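Local structure of A223 penton protein C-terminal domain-containing protein (4IL7) at residues Ile114-Gly119 and Met123-Gln128; Thr85-Thr90 and Ser151-Tyr156. The protein forms part of the icosahedral capsid of Sulfolobus turreted icosahedral virus, probably as a penton protein, the chain here being its C-terminal domain with a partial jelly-roll fold. The protein carries 1 engineered substitution. All coordinates share one frame; numbering follows the deposited sequence. Where two conformers were deposited one is given.

Interaction 1 (Ile114-Gly119 and Met123-Gln128)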
ATOM      1  N   ILE A 114       4.983   4.685   0.567  1.00 11.95           N
ATOM      2  CA  ILE A 114       3.531   4.835   0.785  1.00 11.10           C
ATOM      3  C   ILE A 114       3.317   5.683   2.004  1.00 11.48           C
ATOM      4  O   ILE A 114       4.030   5.597   2.980  1.00 13.21           O
ATOM      5  CB  ILE A 114       2.796   3.455   0.887  1.00 12.11           C
ATOM      6  CG1 ILE A 114       1.283   3.568   0.830  1.00 12.96           C
ATOM      7  CG2 ILE A 114       3.302   2.665   2.062  1.00 13.38           C
ATOM      8  CD1 ILE A 114       0.555   2.211   0.690  1.00 14.72           C
ATOM      9  N   THR A 115       2.238   6.494   1.977  1.00 13.80           N
ATOM     10  CA  THR A 115       1.829   7.310   3.091  1.00 13.73           C
ATOM     11  C   THR A 115       0.471   6.933   3.558  1.00 13.34           C
ATOM     12  O   THR A 115      -0.462   6.786   2.723  1.00 13.87           O
ATOM     13  CB  THR A 115       1.824   8.787   2.719  1.00 16.01           C
ATOM     14  OG1 THR A 115       3.112   9.161   2.243  1.00 25.22           O
ATOM     15  CG2 THR A 115       1.456   9.696   3.884  1.00 16.44           C
ATOM     16  N   LEU A 116       0.292   6.720   4.838  1.00 13.36           N
ATOM     17  CA  LEU A 116      -0.945   6.386   5.497  1.00 13.37           C
ATOM     18  C   LEU A 116      -1.338   7.423   6.498  1.00 13.33           C
ATOM     19  O   LEU A 116      -0.440   7.994   7.173  1.00 15.54           O
ATOM     20  CB  LEU A 116      -0.853   5.063   6.246  1.00 14.83           C
ATOM     21  CG  LEU A 116      -0.372   3.830   5.472  1.00 15.07           C
ATOM     22  CD1 LEU A 116      -0.374   2.577   6.315  1.00 17.51           C
ATOM     23  CD2 LEU A 116      -1.193   3.578   4.230  1.00 14.99           C
ATOM     24  N   THR A 117      -2.604   7.673   6.720  1.00 14.52           N
ATOM     25  CA  THR A 117      -3.068   8.578   7.744  1.00 15.05           C
ATOM     26  C   THR A 117      -4.126   7.920   8.574  1.00 16.64           C
ATOM     27  O   THR A 117      -5.012   7.263   8.032  1.00 18.39           O
ATOM     28  CB  THR A 117      -3.522   9.896   7.133  1.00 16.89           C
ATOM     29  OG1 THR A 117      -4.787   9.746   6.443  1.00 23.40           O
ATOM     30  CG2 THR A 117      -2.557  10.503   6.257  1.00 16.85           C
ATOM     31  N   ILE A 118      -4.088   8.086   9.888  1.00 20.22           N
ATOM     32  CA  ILE A 118      -5.111   7.562  10.770  1.00 20.67           C
ATOM     33  C   ILE A 118      -5.335   8.663  11.782  1.00 19.19           C
ATOM     34  O   ILE A 118      -4.409   9.089  12.503  1.00 18.88           O
ATOM     35  CB  ILE A 118      -4.714   6.209  11.412  1.00 23.57           C
ATOM     36  CG1 ILE A 118      -5.759   5.733  12.412  1.00 27.16           C
ATOM     37  CG2 ILE A 118      -3.352   6.202  12.095  1.00 22.53           C
ATOM     38  CD1 ILE A 118      -7.129   5.425  11.813  1.00 27.93           C
ATOM     39  N   GLY A 119      -6.528   9.203  11.868  1.00 23.02           N
ATOM     40  CA  GLY A 119      -6.806  10.276  12.798  1.00 21.51           C
ATOM     41  C   GLY A 119      -5.873  11.448  12.529  1.00 20.25           C
ATOM     42  O   GLY A 119      -5.771  11.945  11.441  1.00 24.47           O
ATOM     43  N   MET A 123       1.944   8.601   8.621  0.50 11.28           N
ATOM     44  CA  MET A 123       3.063   7.664   8.556  0.50 11.17           C
ATOM     45  C   MET A 123       3.541   7.526   7.146  0.50 11.27           C
ATOM     46  O   MET A 123       2.771   7.481   6.218  0.50 10.97           O
ATOM     47  CB  MET A 123       2.655   6.299   9.102  0.50 12.51           C
ATOM     48  CG  MET A 123       2.088   6.422  10.521  0.50 12.92           C
ATOM     49  SD  MET A 123       1.187   5.051  11.066  0.50 16.98           S
ATOM     50  CE  MET A 123      -0.371   5.172  10.175  0.50 19.27           C
ATOM     51  N   THR A 124       4.850   7.423   6.983  1.00 11.41           N
ATOM     52  CA  THR A 124       5.507   7.177   5.702  1.00 11.40           C
ATOM     53  C   THR A 124       6.346   5.915   5.791  1.00 10.61           C
ATOM     54  O   THR A 124       7.147   5.780   6.722  1.00 11.68           O
ATOM     55  CB  THR A 124       6.332   8.344   5.234  1.00 12.84           C
ATOM     56  OG1 THR A 124       5.485   9.521   5.175  1.00 17.71           O
ATOM     57  CG2 THR A 124       6.976   8.141   3.912  1.00 13.49           C
ATOM     58  N   PHE A 125       6.154   5.013   4.836  1.00 11.48           N
ATOM     59  CA  PHE A 125       6.849   3.710   4.838  1.00 11.43           C
ATOM     60  C   PHE A 125       7.600   3.499   3.525  1.00 11.82           C
ATOM     61  O   PHE A 125       7.099   3.731   2.441  1.00 12.60           O
ATOM     62  CB  PHE A 125       5.846   2.562   4.987  1.00 12.36           C
ATOM     63  CG  PHE A 125       5.081   2.618   6.251  1.00 13.29           C
ATOM     64  CD1 PHE A 125       3.864   3.298   6.322  1.00 13.54           C
ATOM     65  CD2 PHE A 125       5.550   2.013   7.408  1.00 15.58           C
ATOM     66  CE1 PHE A 125       3.146   3.362   7.475  1.00 15.24           C
ATOM     67  CE2 PHE A 125       4.801   2.066   8.600  1.00 16.70           C
ATOM     68  CZ  PHE A 125       3.614   2.757   8.584  1.00 16.55           C
ATOM     69  N   ASN A 126       8.787   2.947   3.658  1.00 14.06           N
ATOM     70  CA  ASN A 126       9.540   2.373   2.538  1.00 13.52           C
ATOM     71  C   ASN A 126       8.807   1.124   2.004  1.00 14.60           C
ATOM     72  O   ASN A 126       8.296   0.335   2.722  1.00 15.29           O
ATOM     73  CB  ASN A 126      10.916   1.948   3.036  1.00 15.57           C
ATOM     74  CG  ASN A 126      11.793   1.591   1.901  1.00 16.34           C
ATOM     75  OD1 ASN A 126      12.202   2.434   1.158  1.00 18.44           O
ATOM     76  ND2 ASN A 126      12.097   0.323   1.817  1.00 17.71           N
ATOM     77  N   LEU A 127       8.816   1.082   0.668  1.00 13.78           N
ATOM     78  CA  LEU A 127       8.331  -0.121  -0.053  1.00 14.29           C
ATOM     79  C   LEU A 127       9.502  -0.776  -0.776  1.00 13.86           C
ATOM     80  O   LEU A 127      10.346  -0.136  -1.325  1.00 14.63           O
ATOM     81  CB  LEU A 127       7.293   0.227  -1.090  1.00 14.18           C
ATOM     82  CG  LEU A 127       5.991   0.797  -0.536  1.00 14.67           C
ATOM     83  CD1 LEU A 127       5.112   1.267  -1.686  1.00 14.41           C
ATOM     84  CD2 LEU A 127       5.278  -0.196   0.313  1.00 15.88           C
ATOM     85  N   GLN A 128       9.436  -2.117  -0.734  1.00 16.40           N
ATOM     86  CA  GLN A 128      10.320  -2.986  -1.521  1.00 17.18           C
ATOM     87  C   GLN A 128       9.401  -3.770  -2.485  1.00 16.03           C
ATOM     88  O   GLN A 128       8.229  -3.951  -2.281  1.00 16.34           O
ATOM     89  CB  GLN A 128      11.172  -3.910  -0.615  1.00 19.13           C
ATOM     90  CG  GLN A 128      11.997  -3.125   0.370  1.00 22.92           C
ATOM     91  CD  GLN A 128      12.962  -3.936   1.141  1.00 28.71           C
ATOM     92  OE1 GLN A 128      12.625  -4.991   1.633  1.00 35.43           O
ATOM     93  NE2 GLN A 128      14.178  -3.429   1.284  1.00 36.77           N
TER
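L116 and F125 meet nearly at right angles: methyl CD1 of L116 comes to 3.8 Å from CE1 of the F125 ring, in an oblique approach to the ring. Further along, the I114 methyl CG2 is the bump that fits between two neighbours, lying 3.9 Å from F125 CB and 3.9 Å from L127 CD2. I114 has CG1 anti to its backbone N (chi1 -168°), which turns CG2 toward the other strand. At the far end the M123 chain bends at chi3 (-75°); in the conformer given here, one of two and therefore tentative, its methyl CE lies beside strand 110-118, 3.7 Å from I118 CG2 and also near L116 CB. The two strands form an antiparallel beta hairpin at the edge of one sheet of the partial jelly roll, with 121-128 as the outermost strand within this chain. I114, L116, M123 and F125 share one face of the hairpin, and I134 of strand 130-136, in the other sheet, packs against L116 and F125. Two hydrogen-bonded pairs clamp the backbones, I114 with F125 and L116 with M123; F125 N to I114 O measures 2.9 Å and is close to straight at 167°. On the reverse face the T115–T124 pair brings the backbones nearer, and hydroxyls OG1 of T115 and OG1 of T124 stand 3.8 Å apart, while T115 CG2 rests 3.5 Å from M123 O.

Interaction 2 (Thr85-Thr90 and Ser151-Tyr156)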
ATOM      1  N   THR A  85       3.216   3.933 -11.280  1.00 11.97           N
ATOM      2  CA  THR A  85       4.063   4.422 -10.213  1.00 11.36           C
ATOM      3  C   THR A  85       3.318   5.267  -9.172  1.00 11.49           C
ATOM      4  O   THR A  85       3.980   5.805  -8.282  1.00 13.83           O
ATOM      5  CB  THR A  85       5.256   5.234 -10.739  1.00 12.57           C
ATOM      6  OG1 THR A  85       4.709   6.357 -11.462  1.00 13.66           O
ATOM      7  CG2 THR A  85       6.144   4.426 -11.622  1.00 13.46           C
ATOM      8  N   SER A  86       2.016   5.415  -9.272  0.50 12.05           N
ATOM      9  CA  SER A  86       1.266   6.041  -8.230  0.50 13.81           C
ATOM     10  C   SER A  86      -0.220   5.629  -8.274  0.50 13.10           C
ATOM     11  O   SER A  86      -0.646   4.928  -9.164  0.50 12.62           O
ATOM     12  CB  SER A  86       1.442   7.560  -8.320  0.50 16.39           C
ATOM     13  OG  SER A  86       0.814   8.036  -9.467  0.50 19.83           O
ATOM     14  N   LEU A  87      -0.981   6.073  -7.307  1.00 12.59           N
ATOM     15  CA  LEU A  87      -2.387   5.664  -7.155  1.00 13.53           C
ATOM     16  C   LEU A  87      -3.344   6.685  -7.706  1.00 15.34           C
ATOM     17  O   LEU A  87      -3.099   7.852  -7.497  1.00 17.59           O
ATOM     18  CB  LEU A  87      -2.689   5.329  -5.690  1.00 13.53           C
ATOM     19  CG  LEU A  87      -1.853   4.252  -5.022  1.00 13.40           C
ATOM     20  CD1 LEU A  87      -2.146   4.171  -3.559  1.00 15.50           C
ATOM     21  CD2 LEU A  87      -2.043   2.901  -5.677  1.00 15.66           C
ATOM     22  N   PRO A  88      -4.416   6.245  -8.339  1.00 25.61           N
ATOM     23  CA  PRO A  88      -5.334   7.233  -8.959  1.00 27.03           C
ATOM     24  C   PRO A  88      -6.249   7.903  -7.963  1.00 27.94           C
ATOM     25  O   PRO A  88      -6.891   8.908  -8.343  1.00 31.58           O
ATOM     26  CB  PRO A  88      -6.113   6.357  -9.912  1.00 29.24           C
ATOM     27  CG  PRO A  88      -6.064   4.995  -9.367  1.00 27.84           C
ATOM     28  CD  PRO A  88      -4.717   4.849  -8.709  1.00 25.45           C
ATOM     29  N   GLN A  89      -6.407   7.376  -6.752  0.50 26.78           N
ATOM     30  CA  GLN A  89      -7.271   7.952  -5.719  0.50 28.29           C
ATOM     31  C   GLN A  89      -6.701   7.597  -4.336  0.50 26.21           C
ATOM     32  O   GLN A  89      -5.679   6.925  -4.247  0.50 24.47           O
ATOM     33  CB  GLN A  89      -8.755   7.528  -5.868  0.50 31.46           C
ATOM     34  CG  GLN A  89      -9.066   6.132  -5.393  0.50 32.19           C
ATOM     35  CD  GLN A  89     -10.554   5.793  -5.283  0.50 38.40           C
ATOM     36  OE1 GLN A  89     -11.253   5.751  -6.290  0.50 47.19           O
ATOM     37  NE2 GLN A  89     -11.037   5.511  -4.042  0.50 38.74           N
ATOM     38  N   THR A  90      -7.326   8.096  -3.285  1.00 26.64           N
ATOM     39  CA  THR A  90      -7.114   7.629  -1.931  1.00 26.56           C
ATOM     40  C   THR A  90      -8.045   6.454  -1.616  1.00 26.34           C
ATOM     41  O   THR A  90      -9.088   6.272  -2.252  1.00 27.64           O
ATOM     42  CB  THR A  90      -7.336   8.738  -0.898  1.00 28.25           C
ATOM     43  OG1 THR A  90      -8.667   9.186  -0.943  1.00 32.00           O
ATOM     44  CG2 THR A  90      -6.392   9.864  -1.167  1.00 28.51           C
ATOM     45  N   SER A 151       5.438  -0.576 -12.083  1.00 13.18           N
ATOM     46  CA  SER A 151       5.187  -1.855 -11.442  1.00 12.01           C
ATOM     47  C   SER A 151       3.750  -2.254 -11.478  1.00 12.92           C
ATOM     48  O   SER A 151       2.859  -1.416 -11.615  1.00 14.31           O
ATOM     49  CB  SER A 151       5.627  -1.791  -9.990  1.00 13.36           C
ATOM     50  OG  SER A 151       6.988  -1.362  -9.852  1.00 14.92           O
ATOM     51  N   ALA A 152       3.480  -3.512 -11.211  1.00 13.49           N
ATOM     52  CA  ALA A 152       2.142  -3.970 -10.865  1.00 13.34           C
ATOM     53  C   ALA A 152       1.931  -3.705  -9.382  1.00 12.54           C
ATOM     54  O   ALA A 152       2.833  -4.033  -8.576  1.00 14.98           O
ATOM     55  CB  ALA A 152       1.988  -5.449 -11.204  1.00 14.21           C
ATOM     56  N   ILE A 153       0.777  -3.210  -9.015  1.00 12.32           N
ATOM     57  CA  ILE A 153       0.479  -2.800  -7.662  1.00 11.94           C
ATOM     58  C   ILE A 153      -0.754  -3.523  -7.193  1.00 11.63           C
ATOM     59  O   ILE A 153      -1.841  -3.353  -7.765  1.00 13.50           O
ATOM     60  CB  ILE A 153       0.248  -1.280  -7.634  1.00 13.16           C
ATOM     61  CG1 ILE A 153       1.433  -0.480  -8.149  1.00 12.88           C
ATOM     62  CG2 ILE A 153      -0.168  -0.815  -6.238  1.00 13.70           C
ATOM     63  CD1 ILE A 153       1.088   0.948  -8.572  1.00 14.95           C
ATOM     64  N   LEU A 154      -0.646  -4.292  -6.104  1.00 12.06           N
ATOM     65  CA  LEU A 154      -1.772  -4.998  -5.499  1.00 12.03           C
ATOM     66  C   LEU A 154      -1.838  -4.590  -4.029  1.00 12.21           C
ATOM     67  O   LEU A 154      -0.816  -4.677  -3.347  1.00 13.45           O
ATOM     68  CB  LEU A 154      -1.576  -6.482  -5.628  1.00 12.76           C
ATOM     69  CG  LEU A 154      -2.606  -7.375  -4.909  1.00 14.33           C
ATOM     70  CD1 LEU A 154      -3.953  -7.232  -5.567  1.00 16.79           C
ATOM     71  CD2 LEU A 154      -2.111  -8.803  -4.851  1.00 15.41           C
ATOM     72  N   ILE A 155      -2.989  -4.096  -3.598  1.00 12.05           N
ATOM     73  CA  ILE A 155      -3.150  -3.679  -2.216  1.00 12.85           C
ATOM     74  C   ILE A 155      -4.386  -4.399  -1.674  1.00 13.58           C
ATOM     75  O   ILE A 155      -5.463  -4.344  -2.262  1.00 14.32           O
ATOM     76  CB  ILE A 155      -3.373  -2.158  -2.091  1.00 13.15           C
ATOM     77  CG1 ILE A 155      -2.216  -1.406  -2.751  1.00 13.97           C
ATOM     78  CG2 ILE A 155      -3.511  -1.791  -0.625  1.00 15.10           C
ATOM     79  CD1 ILE A 155      -2.342   0.101  -2.737  1.00 15.08           C
ATOM     80  N   TYR A 156      -4.223  -5.102  -0.563  1.00 14.71           N
ATOM     81  CA  TYR A 156      -5.340  -5.766   0.073  1.00 15.24           C
ATOM     82  C   TYR A 156      -5.063  -5.800   1.576  1.00 16.89           C
ATOM     83  O   TYR A 156      -3.995  -5.456   2.021  1.00 17.59           O
ATOM     84  CB  TYR A 156      -5.493  -7.230  -0.450  1.00 15.66           C
ATOM     85  CG  TYR A 156      -4.357  -8.185  -0.261  1.00 17.10           C
ATOM     86  CD1 TYR A 156      -3.323  -8.263  -1.150  1.00 17.32           C
ATOM     87  CD2 TYR A 156      -4.341  -9.065   0.824  1.00 20.44           C
ATOM     88  CE1 TYR A 156      -2.287  -9.155  -0.980  1.00 20.05           C
ATOM     89  CE2 TYR A 156      -3.323  -9.990   0.973  1.00 21.42           C
ATOM     90  CZ  TYR A 156      -2.303 -10.072   0.082  1.00 21.17           C
ATOM     91  OH  TYR A 156      -1.279 -10.982   0.245  1.00 24.79           O
TER
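L87 drops its isobutyl end onto I153 and I155, a contact between the two sheets of the partial jelly-roll sandwich. T85 is the corner where the chain leaves strand 76-83 of one sheet for strand 86-92 of the other, whereas 151-156 belongs to an inner strand of the first sheet. Polar bonds run from each segment to its neighbours, not across the contact: on the backbone T85 pairs with L147, I153 with G82 and L154 with S102, and S151 OG is hydrogen-bonded to S149 O and N105 ND2. The link itself is apolar, with no hydrogen bond between the two segments. I142 and M145 of strand 141-147 touch both L87 and I155, continuing the hydrophobic layer. I153 is met obliquely, its branch methyl CG2 lying 4.2 Å from L87 CD2, a separation of ordinary van der Waals packing. Both isoleucines hold CG1 anti to the carbonyl carbon (chi1 -58° in I153, -56° in I155); with this one setting, L87 meets the branch of I153 but the tip of I155 because it lies differently over each. L87 and I155 reach toward each other tip to tip: I155 CD1 faces the fork of the leucine, 4.2 Å from L87 CD1 and 4.1 Å from L87 CD2, the same methyl that touches I153.

Interaction 1 and interaction 2 lie on opposite sides of the chain's centre, their own centres 13 Å apart and their nearest atoms about 5 Å apart without touching. Along the chain, 85-90 comes first, the hairpin 114-119/123-128 follows, and 151-156 comes last, so the local contact falls within the span bridged by the long-range one. Strands 86-92 and 121-128 are, within this chain, the two outermost strands of the same four-stranded sheet, with 141-147 and 110-118 between them; I142 on 141-147 touches I114, L116, L87 and I155. Interaction 1 pairs strands within that sheet, and interaction 2 packs it on the second sheet of the sandwich.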